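Glutamate receptor kainate-like protein (Pleurobrachia bachei, PDB 4ZDM) forms a glycine-activated ion channel subunit of the ionotropic glutamate receptor family, its ligand-binding domain holding glycine. Local coordinates at the interface of chains A and B. Sequence-based numbering; all coordinates share one arbitrary frame. Chains: chain A/B, Glutamate receptor kainate-like protein.

The interface of chains A and B. Residues chain A 9, 11, 32, 59, 86-87; chain B 9, 11, 32, 59, 86-87.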
# COMPACT_ATOMS: atom_id res chain seq x y z
N HIS A 9 6.14 -5.53 2.82
CA HIS A 9 5.87 -5.01 1.49
C HIS A 9 5.87 -3.49 1.51
O HIS A 9 5.09 -2.91 2.30
CB HIS A 9 4.51 -5.51 1.03
CG HIS A 9 4.24 -5.15 -0.37
ND1 HIS A 9 4.92 -5.73 -1.42
CD2 HIS A 9 3.40 -4.24 -0.92
CE1 HIS A 9 4.55 -5.16 -2.56
NE2 HIS A 9 3.59 -4.28 -2.28
N ARG A 11 5.57 0.15 -0.93
CA ARG A 11 5.28 0.83 -2.17
C ARG A 11 6.26 2.00 -2.27
O ARG A 11 6.44 2.77 -1.34
CB ARG A 11 3.86 1.34 -2.25
CG ARG A 11 2.83 0.28 -2.55
CD ARG A 11 2.34 -0.40 -1.29
NE ARG A 11 1.23 -1.31 -1.62
CZ ARG A 11 0.53 -1.99 -0.73
NH1 ARG A 11 0.76 -1.86 0.55
NH2 ARG A 11 -0.42 -2.80 -1.16
N ARG A 32 3.56 -0.56 -12.39
CA ARG A 32 4.10 -0.71 -11.03
C ARG A 32 5.20 -1.73 -10.93
O ARG A 32 5.87 -1.84 -9.92
CB ARG A 32 2.99 -1.09 -10.05
CG ARG A 32 1.90 -0.05 -9.91
CD ARG A 32 1.10 -0.33 -8.65
NE ARG A 32 0.10 0.68 -8.39
CZ ARG A 32 -0.68 0.70 -7.31
NH1 ARG A 32 -0.60 -0.26 -6.40
NH2 ARG A 32 -1.52 1.71 -7.18
N ILE A 59 5.10 3.19 -7.59
CA ILE A 59 3.90 3.94 -7.84
C ILE A 59 4.33 5.30 -8.32
O ILE A 59 5.14 5.99 -7.68
CB ILE A 59 2.99 4.08 -6.59
CG1 ILE A 59 2.43 2.69 -6.20
CG2 ILE A 59 1.87 5.12 -6.85
CD1 ILE A 59 1.43 2.71 -5.09
N ASN A 86 0.28 7.96 2.60
CA ASN A 86 0.45 6.53 2.76
C ASN A 86 0.14 5.75 1.49
O ASN A 86 0.08 4.51 1.54
CB ASN A 86 -0.39 6.00 3.93
CG ASN A 86 0.38 5.07 4.83
OD1 ASN A 86 0.51 3.92 4.56
ND2 ASN A 86 0.85 5.58 5.94
N LYS A 87 0.06 6.42 0.35
CA LYS A 87 -0.02 5.69 -0.90
C LYS A 87 1.31 4.98 -1.18
O LYS A 87 1.34 3.83 -1.64
CB LYS A 87 -0.41 6.65 -2.03
CG LYS A 87 -0.64 5.93 -3.34
CD LYS A 87 -1.50 6.70 -4.31
CE LYS A 87 -1.89 5.80 -5.51
NZ LYS A 87 -2.65 4.60 -5.07
N HIS B 9 -4.61 6.99 2.49
CA HIS B 9 -4.97 5.87 1.64
C HIS B 9 -4.75 4.56 2.37
O HIS B 9 -3.60 4.32 2.83
CB HIS B 9 -4.10 5.90 0.39
CG HIS B 9 -4.52 4.88 -0.59
ND1 HIS B 9 -5.71 4.99 -1.29
CD2 HIS B 9 -3.95 3.71 -0.98
CE1 HIS B 9 -5.88 3.90 -2.03
NE2 HIS B 9 -4.80 3.14 -1.89
N ARG B 11 -5.21 0.19 2.18
CA ARG B 11 -5.49 -1.03 1.45
C ARG B 11 -6.21 -1.95 2.43
O ARG B 11 -5.80 -2.16 3.56
CB ARG B 11 -4.24 -1.70 0.93
CG ARG B 11 -3.65 -1.07 -0.31
CD ARG B 11 -2.70 0.06 0.04
NE ARG B 11 -2.04 0.54 -1.19
CZ ARG B 11 -1.09 1.45 -1.21
NH1 ARG B 11 -0.63 1.99 -0.10
NH2 ARG B 11 -0.60 1.82 -2.38
N ARG B 32 -9.31 -4.90 -7.47
CA ARG B 32 -9.11 -4.05 -6.29
C ARG B 32 -10.15 -2.97 -6.15
O ARG B 32 -10.22 -2.30 -5.13
CB ARG B 32 -7.73 -3.40 -6.31
CG ARG B 32 -6.58 -4.39 -6.26
CD ARG B 32 -5.31 -3.66 -5.88
NE ARG B 32 -4.18 -4.55 -5.71
CZ ARG B 32 -2.98 -4.17 -5.31
NH1 ARG B 32 -2.72 -2.89 -5.06
NH2 ARG B 32 -2.05 -5.10 -5.15
N ILE B 59 -7.72 -5.67 -1.45
CA ILE B 59 -6.71 -6.61 -1.87
C ILE B 59 -7.13 -7.97 -1.36
O ILE B 59 -7.41 -8.14 -0.16
CB ILE B 59 -5.29 -6.26 -1.35
CG1 ILE B 59 -4.81 -4.94 -2.01
CG2 ILE B 59 -4.32 -7.45 -1.61
CD1 ILE B 59 -3.40 -4.58 -1.69
N ASN B 86 2.15 -5.65 5.80
CA ASN B 86 1.88 -4.31 5.32
C ASN B 86 1.42 -4.28 3.88
O ASN B 86 1.32 -3.18 3.29
CB ASN B 86 3.12 -3.40 5.50
CG ASN B 86 2.78 -2.07 6.09
OD1 ASN B 86 2.37 -1.18 5.42
ND2 ASN B 86 3.00 -1.92 7.38
N LYS B 87 1.00 -5.41 3.33
CA LYS B 87 0.35 -5.38 2.04
C LYS B 87 -1.02 -4.71 2.16
O LYS B 87 -1.44 -3.93 1.29
CB LYS B 87 0.25 -6.80 1.48
CG LYS B 87 -0.31 -6.83 0.07
CD LYS B 87 0.05 -8.07 -0.70
CE LYS B 87 -0.34 -7.91 -2.19
NZ LYS B 87 0.37 -6.77 -2.82
O HOH W 1 3.07 -0.93 2.10
O HOH W 2 -1.70 2.23 2.62
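A:His9 and A:Arg11 lie on strand 8-13 in extended backbone conformation, whereas B:Asn86, at positive phi (71°), and B:Lys87 form a loop just after helix 78-84. The patch is two-fold symmetric, so each arrangement described from chain A recurs from chain B. A:Arg11 has CG anti to its carbonyl carbon, and its chain bends at chi2 (87°). The bend sends the guanidinium across the interface. There it grips the backbone carbonyl of B:Lys87 end-on with two nitrogens. NH2 of A:Arg11 lies 2.9 Å from B:Lys87 O, in the carbonyl plane and on a lone pair. NH1 of A:Arg11 reaches the same B:Lys87 O at 3.1 Å, but from above the carbonyl plane and along a more bent path. The oxygen sits in the guanidinium plane. A water extends the grip: it bonds to A:Arg11 NH1, to the carbonyl A:His9 O at 2.8 Å and to the carbonyl B:Asn86 O at 3.1 Å.

The guanidinium is sandwiched, with a group over each of its faces, which would help to fix its orientation. On one, the guanidinium of B:Arg11 stacks nearly parallel, the planes 7° apart, with CZ of A:Arg11 3.8 Å from CZ of B:Arg11. On the other lies the imidazole of A:His9, its CD2 over the centre of the group. Stacking like charges would probably be costly, and the carbonyl oxygens likely offset it. An alanine here would remove both bonds to the B:Lys87 carbonyl, the bond to the water and the stack on B:Arg11, and would probably loosen this part of the interface.

A:Arg32 and B:Arg32 meet tip to tip, their planes steeply crossed. The poorly ordered B:Lys87 amine lies over the face of the A:His9 ring, a cation-pi contact. The dimer is that of the deposited assembly, and the structure alone does not show whether it forms in the receptor. At the guanidinium edge, the methyl CD1 of B:Ile59 lies 3.5 Å from A:Arg11 NH2.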